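Long-range contacts in CDC25-like phosphatase YCH1 (Saccharomyces cerevisiae, PDB 3FS5), which acts as a protein phosphatase related to Cdc25, built on a single rhodanese-like domain: residues A[10-15]-A[117-122]; A[50-55]-A[71-76]; A[29-34]-A[81-86]. All blocks are in the same frame, centred on the assembly; numbering follows the deposited sequence.

Contact 1: A[10-15]-A[117-122]; sequences KYLDPT and RLWVLR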
loop_
_atom_site.group_PDB
_atom_site.type_symbol
_atom_site.label_atom_id
_atom_site.label_comp_id
_atom_site.label_asym_id
_atom_site.label_seq_id
_atom_site.Cartn_x
_atom_site.Cartn_y
_atom_site.Cartn_z
ATOM N N LYS A 10 -4.950 3.788 -9.456
ATOM C CA LYS A 10 -6.148 2.958 -9.354
ATOM C C LYS A 10 -6.538 2.716 -7.898
ATOM O O LYS A 10 -5.727 2.908 -6.994
ATOM C CB LYS A 10 -5.912 1.609 -10.037
ATOM C CG LYS A 10 -5.669 1.693 -11.534
ATOM C CD LYS A 10 -6.914 2.145 -12.265
ATOM C CE LYS A 10 -7.137 1.301 -13.509
ATOM N NZ LYS A 10 -7.281 -0.143 -13.148
ATOM N N TYR A 11 -7.779 2.282 -7.686
ATOM C CA TYR A 11 -8.288 2.021 -6.345
ATOM C C TYR A 11 -8.737 0.583 -6.168
ATOM O O TYR A 11 -9.353 -0.006 -7.054
ATOM C CB TYR A 11 -9.434 2.982 -6.014
ATOM C CG TYR A 11 -8.946 4.392 -5.828
ATOM C CD1 TYR A 11 -8.487 5.140 -6.913
ATOM C CD2 TYR A 11 -8.867 4.958 -4.558
ATOM C CE1 TYR A 11 -7.954 6.418 -6.735
ATOM C CE2 TYR A 11 -8.339 6.230 -4.369
ATOM C CZ TYR A 11 -7.884 6.952 -5.460
ATOM O OH TYR A 11 -7.355 8.208 -5.270
ATOM N N LEU A 12 -8.419 0.035 -5.003
ATOM C CA LEU A 12 -8.717 -1.349 -4.680
ATOM C C LEU A 12 -9.572 -1.477 -3.417
ATOM O O LEU A 12 -9.399 -0.715 -2.463
ATOM C CB LEU A 12 -7.384 -2.084 -4.478
ATOM C CG LEU A 12 -7.321 -3.606 -4.388
ATOM C CD1 LEU A 12 -7.688 -4.209 -5.733
ATOM C CD2 LEU A 12 -5.918 -4.029 -3.994
ATOM N N ASP A 13 -10.487 -2.444 -3.415
ATOM C CA ASP A 13 -11.333 -2.697 -2.251
ATOM C C ASP A 13 -10.631 -3.740 -1.386
ATOM O O ASP A 13 -9.870 -4.561 -1.897
ATOM C CB ASP A 13 -12.705 -3.237 -2.676
ATOM C CG ASP A 13 -13.689 -2.135 -3.047
ATOM O OD1 ASP A 13 -14.685 -2.446 -3.731
ATOM O OD2 ASP A 13 -13.481 -0.969 -2.646
ATOM N N PRO A 14 -10.883 -3.725 -0.068
ATOM C CA PRO A 14 -10.285 -4.664 0.886
ATOM C C PRO A 14 -10.483 -6.129 0.486
ATOM O O PRO A 14 -9.576 -6.949 0.645
ATOM C CB PRO A 14 -11.006 -4.336 2.196
ATOM C CG PRO A 14 -11.342 -2.892 2.047
ATOM C CD PRO A 14 -11.794 -2.791 0.618
ATOM N N THR A 15 -11.673 -6.452 -0.017
ATOM C CA THR A 15 -11.982 -7.820 -0.428
ATOM C C THR A 15 -11.072 -8.304 -1.556
ATOM O O THR A 15 -10.713 -9.479 -1.600
ATOM C CB THR A 15 -13.465 -7.965 -0.876
ATOM O OG1 THR A 15 -13.752 -7.032 -1.924
ATOM C CG2 THR A 15 -14.402 -7.701 0.292
ATOM N N ARG A 117 2.417 -0.593 -11.133
ATOM C CA ARG A 117 1.003 -0.251 -11.268
ATOM C C ARG A 117 0.731 0.294 -9.873
ATOM O O ARG A 117 1.091 -0.338 -8.891
ATOM C CB ARG A 117 0.128 -1.482 -11.521
ATOM C CG ARG A 117 0.442 -2.249 -12.796
ATOM C CD ARG A 117 -0.532 -3.413 -12.979
ATOM N NE ARG A 117 -0.001 -4.427 -13.884
ATOM C CZ ARG A 117 0.197 -4.241 -15.184
ATOM N NH1 ARG A 117 0.695 -5.224 -15.929
ATOM N NH2 ARG A 117 -0.115 -3.081 -15.741
ATOM N N LEU A 118 0.115 1.465 -9.778
ATOM C CA LEU A 118 -0.131 2.057 -8.470
ATOM C C LEU A 118 -1.582 1.982 -8.022
ATOM O O LEU A 118 -2.490 2.329 -8.777
ATOM C CB LEU A 118 0.332 3.516 -8.470
ATOM C CG LEU A 118 1.794 3.739 -8.861
ATOM C CD1 LEU A 118 2.103 5.234 -8.848
ATOM C CD2 LEU A 118 2.709 2.993 -7.896
ATOM N N TRP A 119 -1.783 1.531 -6.786
ATOM C CA TRP A 119 -3.117 1.417 -6.209
ATOM C C TRP A 119 -3.219 2.074 -4.837
ATOM O O TRP A 119 -2.219 2.243 -4.130
ATOM C CB TRP A 119 -3.520 -0.048 -6.007
ATOM C CG TRP A 119 -3.434 -0.932 -7.203
ATOM C CD1 TRP A 119 -2.310 -1.500 -7.729
ATOM C CD2 TRP A 119 -4.528 -1.389 -8.000
ATOM N NE1 TRP A 119 -2.638 -2.290 -8.805
ATOM C CE2 TRP A 119 -3.995 -2.239 -8.994
ATOM C CE3 TRP A 119 -5.911 -1.165 -7.967
ATOM C CZ2 TRP A 119 -4.797 -2.868 -9.951
ATOM C CZ3 TRP A 119 -6.710 -1.792 -8.917
ATOM C CH2 TRP A 119 -6.148 -2.634 -9.897
ATOM N N VAL A 120 -4.446 2.423 -4.470
ATOM C CA VAL A 120 -4.752 2.976 -3.157
ATOM C C VAL A 120 -5.862 2.076 -2.613
ATOM O O VAL A 120 -6.827 1.770 -3.320
ATOM C CB VAL A 120 -5.288 4.420 -3.228
ATOM C CG1 VAL A 120 -5.763 4.863 -1.840
ATOM C CG2 VAL A 120 -4.199 5.361 -3.731
ATOM N N LEU A 121 -5.717 1.637 -1.369
ATOM C CA LEU A 121 -6.716 0.783 -0.743
ATOM C C LEU A 121 -7.852 1.645 -0.193
ATOM O O LEU A 121 -7.657 2.405 0.760
ATOM C CB LEU A 121 -6.073 -0.017 0.394
ATOM C CG LEU A 121 -6.990 -0.913 1.230
ATOM C CD1 LEU A 121 -7.577 -2.024 0.353
ATOM C CD2 LEU A 121 -6.197 -1.506 2.383
ATOM N N ARG A 122 -9.035 1.528 -0.792
ATOM C CA ARG A 122 -10.182 2.316 -0.344
ATOM C C ARG A 122 -10.541 2.025 1.109
ATOM O O ARG A 122 -10.696 0.868 1.500
ATOM C CB ARG A 122 -11.416 2.043 -1.221
ATOM C CG ARG A 122 -11.351 2.609 -2.640
ATOM C CD ARG A 122 -12.737 2.576 -3.293
ATOM N NE ARG A 122 -12.736 3.025 -4.686
ATOM C CZ ARG A 122 -12.536 4.283 -5.079
ATOM N NH1 ARG A 122 -12.558 4.579 -6.371
ATOM N NH2 ARG A 122 -12.318 5.245 -4.190
HETATM O O HOH W 1 -12.769 0.637 -5.643
#

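Contact 2: A[50-55]-A[71-76]; sequences DGWHYA and HRLLEK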
loop_
_atom_site.group_PDB
_atom_site.type_symbol
_atom_site.label_atom_id
_atom_site.label_comp_id
_atom_site.label_asym_id
_atom_site.label_seq_id
_atom_site.Cartn_x
_atom_site.Cartn_y
_atom_site.Cartn_z
ATOM N N ASP A 50 3.044 -8.386 6.140
ATOM C CA ASP A 50 4.072 -8.265 5.110
ATOM C C ASP A 50 4.139 -6.911 4.397
ATOM O O ASP A 50 4.861 -6.765 3.413
ATOM C CB ASP A 50 3.925 -9.383 4.071
ATOM C CG ASP A 50 3.988 -10.772 4.689
ATOM O OD1 ASP A 50 4.750 -10.968 5.663
ATOM O OD2 ASP A 50 3.280 -11.673 4.192
ATOM N N GLY A 51 3.394 -5.920 4.881
ATOM C CA GLY A 51 3.452 -4.609 4.254
ATOM C C GLY A 51 4.664 -3.830 4.749
ATOM O O GLY A 51 5.279 -4.224 5.736
ATOM N N TRP A 52 5.032 -2.746 4.068
ATOM C CA TRP A 52 6.167 -1.940 4.512
ATOM C C TRP A 52 5.641 -0.627 5.081
ATOM O O TRP A 52 4.662 -0.072 4.582
ATOM C CB TRP A 52 7.140 -1.633 3.370
ATOM C CG TRP A 52 7.768 -2.827 2.715
ATOM C CD1 TRP A 52 7.872 -4.092 3.222
ATOM C CD2 TRP A 52 8.390 -2.856 1.427
ATOM N NE1 TRP A 52 8.518 -4.910 2.321
ATOM C CE2 TRP A 52 8.847 -4.176 1.211
ATOM C CE3 TRP A 52 8.604 -1.894 0.430
ATOM C CZ2 TRP A 52 9.506 -4.561 0.035
ATOM C CZ3 TRP A 52 9.261 -2.276 -0.741
ATOM C CH2 TRP A 52 9.702 -3.601 -0.926
ATOM N N HIS A 53 6.304 -0.133 6.118
ATOM C CA HIS A 53 5.897 1.096 6.784
ATOM C C HIS A 53 6.800 2.279 6.424
ATOM O O HIS A 53 7.946 2.343 6.861
ATOM C CB HIS A 53 5.895 0.846 8.299
ATOM C CG HIS A 53 5.467 2.020 9.120
ATOM N ND1 HIS A 53 4.617 2.996 8.647
ATOM C CD2 HIS A 53 5.736 2.346 10.406
ATOM C CE1 HIS A 53 4.381 3.873 9.606
ATOM N NE2 HIS A 53 5.047 3.500 10.683
ATOM N N TYR A 54 6.273 3.189 5.602
ATOM C CA TYR A 54 6.979 4.401 5.164
ATOM C C TYR A 54 6.081 5.616 5.392
ATOM O O TYR A 54 5.209 5.913 4.571
ATOM C CB TYR A 54 7.343 4.326 3.669
ATOM C CG TYR A 54 8.546 3.462 3.373
ATOM C CD1 TYR A 54 8.456 2.074 3.413
ATOM C CD2 TYR A 54 9.787 4.035 3.092
ATOM C CE1 TYR A 54 9.567 1.275 3.186
ATOM C CE2 TYR A 54 10.907 3.243 2.863
ATOM C CZ TYR A 54 10.789 1.863 2.914
ATOM O OH TYR A 54 11.888 1.062 2.712
ATOM N N ALA A 55 6.300 6.323 6.498
ATOM C CA ALA A 55 5.483 7.486 6.840
ATOM C C ALA A 55 5.424 8.548 5.741
ATOM O O ALA A 55 6.453 8.974 5.211
ATOM C CB ALA A 55 5.985 8.111 8.146
ATOM N N HIS A 71 13.761 2.407 -4.763
ATOM C CA HIS A 71 14.786 1.400 -4.997
ATOM C C HIS A 71 14.328 0.023 -4.525
ATOM O O HIS A 71 14.464 -0.962 -5.252
ATOM C CB HIS A 71 16.080 1.782 -4.275
ATOM C CG HIS A 71 17.174 0.769 -4.428
ATOM N ND1 HIS A 71 17.878 0.604 -5.601
ATOM C CD2 HIS A 71 17.654 -0.161 -3.568
ATOM C CE1 HIS A 71 18.743 -0.384 -5.460
ATOM N NE2 HIS A 71 18.628 -0.866 -4.235
ATOM N N ARG A 72 13.786 -0.051 -3.311
ATOM C CA ARG A 72 13.330 -1.329 -2.776
ATOM C C ARG A 72 12.243 -1.938 -3.640
ATOM O O ARG A 72 12.263 -3.138 -3.917
ATOM C CB ARG A 72 12.791 -1.176 -1.352
ATOM C CG ARG A 72 13.848 -1.059 -0.281
ATOM C CD ARG A 72 13.221 -1.179 1.101
ATOM N NE ARG A 72 12.760 -2.537 1.381
ATOM C CZ ARG A 72 12.125 -2.892 2.494
ATOM N NH1 ARG A 72 11.743 -4.149 2.673
ATOM N NH2 ARG A 72 11.859 -1.988 3.429
ATOM N N LEU A 73 11.286 -1.111 -4.048
ATOM C CA LEU A 73 10.186 -1.579 -4.877
ATOM C C LEU A 73 10.681 -2.132 -6.211
ATOM O O LEU A 73 10.320 -3.243 -6.596
ATOM C CB LEU A 73 9.183 -0.443 -5.123
ATOM C CG LEU A 73 8.352 -0.024 -3.900
ATOM C CD1 LEU A 73 7.460 1.153 -4.259
ATOM C CD2 LEU A 73 7.509 -1.207 -3.416
ATOM N N LEU A 74 11.513 -1.361 -6.908
ATOM C CA LEU A 74 12.026 -1.785 -8.208
ATOM C C LEU A 74 12.909 -3.020 -8.108
ATOM O O LEU A 74 12.955 -3.836 -9.029
ATOM C CB LEU A 74 12.789 -0.638 -8.878
ATOM C CG LEU A 74 11.902 0.526 -9.334
ATOM C CD1 LEU A 74 12.749 1.658 -9.900
ATOM C CD2 LEU A 74 10.914 0.017 -10.385
ATOM N N GLU A 75 13.600 -3.160 -6.984
ATOM C CA GLU A 75 14.467 -4.308 -6.772
ATOM C C GLU A 75 13.603 -5.564 -6.657
ATOM O O GLU A 75 13.954 -6.626 -7.176
ATOM C CB GLU A 75 15.299 -4.096 -5.508
ATOM C CG GLU A 75 16.394 -5.119 -5.306
ATOM C CD GLU A 75 17.471 -4.619 -4.364
ATOM O OE1 GLU A 75 18.146 -3.625 -4.713
ATOM O OE2 GLU A 75 17.638 -5.213 -3.276
ATOM N N LYS A 76 12.463 -5.432 -5.987
ATOM C CA LYS A 76 11.533 -6.547 -5.825
ATOM C C LYS A 76 10.878 -6.874 -7.170
ATOM O O LYS A 76 10.653 -8.041 -7.503
ATOM C CB LYS A 76 10.450 -6.178 -4.800
ATOM C CG LYS A 76 9.412 -7.266 -4.519
ATOM C CD LYS A 76 8.457 -6.819 -3.407
ATOM C CE LYS A 76 7.575 -7.953 -2.876
ATOM N NZ LYS A 76 6.541 -8.395 -3.846
#

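Contact 3: A[29-34]-A[81-86]; sequences LREPFQ and RGALNV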
loop_
_atom_site.group_PDB
_atom_site.type_symbol
_atom_site.label_atom_id
_atom_site.label_comp_id
_atom_site.label_asym_id
_atom_site.label_seq_id
_atom_site.Cartn_x
_atom_site.Cartn_y
_atom_site.Cartn_z
ATOM N N LEU A 29 -3.453 -10.877 -13.752
ATOM C CA LEU A 29 -2.183 -11.188 -14.403
ATOM C C LEU A 29 -1.211 -12.031 -13.585
ATOM O O LEU A 29 -0.099 -12.310 -14.036
ATOM C CB LEU A 29 -1.500 -9.885 -14.821
ATOM C CG LEU A 29 -2.341 -8.953 -15.701
ATOM C CD1 LEU A 29 -1.655 -7.600 -15.835
ATOM C CD2 LEU A 29 -2.551 -9.592 -17.066
ATOM N N ARG A 30 -1.624 -12.435 -12.388
ATOM C CA ARG A 30 -0.771 -13.241 -11.523
ATOM C C ARG A 30 0.545 -12.529 -11.233
ATOM O O ARG A 30 1.597 -13.162 -11.136
ATOM C CB ARG A 30 -0.479 -14.593 -12.175
ATOM C CG ARG A 30 -1.672 -15.535 -12.275
ATOM C CD ARG A 30 -1.332 -16.688 -13.206
ATOM N NE ARG A 30 0.013 -17.191 -12.938
ATOM C CZ ARG A 30 0.729 -17.920 -13.789
ATOM N NH1 ARG A 30 1.945 -18.329 -13.452
ATOM N NH2 ARG A 30 0.232 -18.236 -14.979
ATOM N N GLU A 31 0.483 -11.207 -11.097
ATOM C CA GLU A 31 1.671 -10.416 -10.803
ATOM C C GLU A 31 1.839 -10.238 -9.295
ATOM O O GLU A 31 0.894 -10.413 -8.522
ATOM C CB GLU A 31 1.567 -9.035 -11.459
ATOM C CG GLU A 31 1.380 -9.062 -12.960
ATOM C CD GLU A 31 1.283 -7.670 -13.551
ATOM O OE1 GLU A 31 0.446 -6.879 -13.071
ATOM O OE2 GLU A 31 2.040 -7.367 -14.498
ATOM N N PRO A 32 3.054 -9.888 -8.856
ATOM C CA PRO A 32 3.307 -9.691 -7.430
ATOM C C PRO A 32 2.782 -8.336 -6.965
ATOM O O PRO A 32 2.490 -7.450 -7.777
ATOM C CB PRO A 32 4.824 -9.794 -7.340
ATOM C CG PRO A 32 5.262 -9.172 -8.620
ATOM C CD PRO A 32 4.301 -9.765 -9.635
ATOM N N PHE A 33 2.658 -8.172 -5.654
ATOM C CA PHE A 33 2.174 -6.911 -5.108
ATOM C C PHE A 33 2.935 -6.591 -3.827
ATOM O O PHE A 33 3.579 -7.461 -3.248
ATOM C CB PHE A 33 0.666 -7.004 -4.826
ATOM C CG PHE A 33 0.303 -8.030 -3.783
ATOM C CD1 PHE A 33 0.330 -7.707 -2.429
ATOM C CD2 PHE A 33 -0.029 -9.330 -4.152
ATOM C CE1 PHE A 33 0.035 -8.663 -1.460
ATOM C CE2 PHE A 33 -0.328 -10.297 -3.191
ATOM C CZ PHE A 33 -0.295 -9.963 -1.842
ATOM N N GLN A 34 2.880 -5.333 -3.406
ATOM C CA GLN A 34 3.544 -4.909 -2.185
ATOM C C GLN A 34 2.756 -3.780 -1.539
ATOM O O GLN A 34 2.509 -2.746 -2.160
ATOM C CB GLN A 34 4.971 -4.429 -2.464
ATOM C CG GLN A 34 5.674 -3.919 -1.204
ATOM C CD GLN A 34 5.797 -4.996 -0.129
ATOM O OE1 GLN A 34 5.476 -4.770 1.041
ATOM N NE2 GLN A 34 6.275 -6.166 -0.523
ATOM N N ARG A 81 7.492 -11.516 -11.676
ATOM C CA ARG A 81 6.792 -11.677 -12.939
ATOM C C ARG A 81 6.024 -10.405 -13.299
ATOM O O ARG A 81 5.188 -9.937 -12.525
ATOM C CB ARG A 81 5.817 -12.848 -12.817
ATOM C CG ARG A 81 4.954 -13.109 -14.036
ATOM C CD ARG A 81 3.690 -13.856 -13.626
ATOM N NE ARG A 81 2.883 -14.274 -14.768
ATOM C CZ ARG A 81 3.129 -15.356 -15.503
ATOM N NH1 ARG A 81 2.341 -15.653 -16.528
ATOM N NH2 ARG A 81 4.154 -16.148 -15.208
ATOM N N GLY A 82 6.314 -9.843 -14.469
ATOM C CA GLY A 82 5.624 -8.644 -14.909
ATOM C C GLY A 82 5.825 -7.397 -14.064
ATOM O O GLY A 82 6.896 -7.172 -13.505
ATOM N N ALA A 83 4.781 -6.578 -13.980
ATOM C CA ALA A 83 4.837 -5.340 -13.214
ATOM C C ALA A 83 4.477 -5.573 -11.752
ATOM O O ALA A 83 3.696 -6.469 -11.428
ATOM C CB ALA A 83 3.893 -4.316 -13.824
ATOM N N LEU A 84 5.055 -4.769 -10.870
ATOM C CA LEU A 84 4.770 -4.890 -9.447
ATOM C C LEU A 84 3.596 -3.976 -9.110
ATOM O O LEU A 84 3.571 -2.802 -9.492
ATOM C CB LEU A 84 5.995 -4.484 -8.613
ATOM C CG LEU A 84 5.815 -4.416 -7.090
ATOM C CD1 LEU A 84 5.679 -5.827 -6.502
ATOM C CD2 LEU A 84 7.008 -3.693 -6.464
ATOM N N ASN A 85 2.615 -4.523 -8.408
ATOM C CA ASN A 85 1.458 -3.742 -8.018
ATOM C C ASN A 85 1.683 -3.180 -6.619
ATOM O O ASN A 85 1.665 -3.913 -5.633
ATOM C CB ASN A 85 0.210 -4.615 -8.064
ATOM C CG ASN A 85 -0.090 -5.098 -9.463
ATOM O OD1 ASN A 85 0.578 -5.999 -9.982
ATOM N ND2 ASN A 85 -1.081 -4.488 -10.096
ATOM N N VAL A 86 1.905 -1.871 -6.552
ATOM C CA VAL A 86 2.161 -1.188 -5.287
ATOM C C VAL A 86 0.870 -0.623 -4.706
ATOM O O VAL A 86 0.168 0.139 -5.368
ATOM C CB VAL A 86 3.169 -0.044 -5.490
ATOM C CG1 VAL A 86 3.562 0.547 -4.140
ATOM C CG2 VAL A 86 4.395 -0.563 -6.243
#

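Contact 1: A[10-15]-A[117-122]
Edge strand 10-12 of the rhodanese-type parallel sheet pairs with strand 117-121, Lys10 facing Trp119, Tyr11 facing Val120 and Leu12 facing Leu121. Two amide bonds of this ladder are nearly straight, Lys10 N to Leu118 O and Leu12 N to Val120 O, each 168° at the hydrogen. Arg122 N to Leu12 O (2.8 Å) continues the pairing past the strand end. On one face of the sheet, Lys10 CB sits over the Trp119 indole, 3.8 Å from the centroid of its six-membered ring, and Leu12 CB approaches CE3 of Trp119 at 3.9 Å. On the other, Tyr11, its CG anti to the carbonyl carbon (chi1 -70°), lies beside Val120, with Tyr11 CE2 3.7 Å from Val120 CB. The guanidinium of Arg122, its plane 17° from that of the phenol, is met over one face by Tyr11 CB, while its NE donates to a water (2.6 Å). An alanine replacing Tyr11 would keep CB but lose the ring, probably depriving Val120 of its CE2 contact and leaving Arg122 freer to turn. Around the pair, Trp20 meets Trp119 edge-to-face, Pro98 of helix 96-106 touches Tyr11, helix 124-132 packs on Pro14, and strand 84-88 flanks 117-121.

Contact 2: A[50-55]-A[71-76]
Trp52 and Arg72 meet face to face: the guanidinium lies over the indole with its centre 3.8 Å from that of the ring and the planes 25° apart. CZ of Arg72 stands only 14° off the normal of the six-membered ring, which makes this a cation-pi stack, and NH1 comes nearest, 3.2 Å from Trp52 CE2. Because NH1 and the indole NE1 are both donors, their closeness is a consequence of the stacking and not a hydrogen bond. The other terminal nitrogen is held by Tyr54: Arg72 NH2 donates to Tyr54 OH over 3.1 Å, the oxygen tilted a little from the guanidinium plane. A bend at chi3 (71°) turns NE out of the otherwise extended arginine chain. The guanidinium is thus met by two neighbours, one over a face and one at an edge, which together probably restrict its tilt and rotation. Further along the indole, CZ3 of Trp52 packs against Leu73 CD2 at 3.4 Å, and CZ2 approaches Lys76 CD at 4.2 Å.

In the second shell, Tyr54 OH is also hydrogen-bonded to Glu68 OE1, a carboxylate that would probably favour the cation nearby. The side chain of Leu69 touches those of Trp52 and Tyr54, and backbone bonds from Trp52 to Val35 and Asp37 tie its strand to strand 33-37. The arrangement is that of an alpha/beta fold, here the rhodanese-like domain, in which helix 63-78 packs against edge strand 52-53 of a parallel sheet.

Contact 3: A[29-34]-A[81-86]
Glu31 has CG anti to its carbonyl carbon and CD anti to CA (chi2 180°), an extended chain that carries the carboxylate across to the 81-86 segment. There OE2 accepts the amide of Ala83, N to OE2 2.9 Å, with the donor 58° out of the carboxylate plane. Arg81 has CG anti to the backbone N and stays extended as far as NE, whereas Arg30 bends at its third torsion; the two guanidinium groups come to lie flat on each other, centres 3.9 Å apart and planes at 24°. Their like charges are close, Arg30 NH1 to Arg81 NH2 3.6 Å, and Arg81 CD also rests against Arg30 O.

Beyond the loops the strands run parallel. Asn85 N donates to Pro32 O (3.0 Å), and Gln34 N to Asn85 O (2.9 Å), so Asn85 bonds through both its amide N and its carbonyl O to the residues flanking Phe33. Pro32 CG meets Leu84 CD1 at 4.0 Å, and the proline ring also lies close to Arg81 O, with CD 3.0 Å away.

Outside the pair, OE1 of Glu31 forms a salt bridge with NE of Arg117 on strand 116-121, and Thr26 OG1 bonds to the Glu31 amide. The buried carboxylate therefore joins a backbone amide to a charged partner, which would probably stabilise its ionised form, while the stacked arginines, both exposed, are likely to rely on solvent to screen their mutual repulsion.

In the fold
All three contacts touch one five-stranded parallel sheet, ordered 10-12, 116-121, 84-88, 33-37, 52-53. Contact 1 joins the first two strands, contact 3 pairs the third with the fourth, and contact 2 sets helix 63-78 against edge strand 52-53. Along the chain they are nested: contact 2 lies inside the loop closed by contact 3, which lies inside that closed by contact 1. Centres of contacts 1 and 2 are about 16 Å apart without touching, and contact 3, about 13 Å from each, touches both. Residues far apart in sequence are thereby gathered into the single rhodanese-like domain that carries this phosphatase.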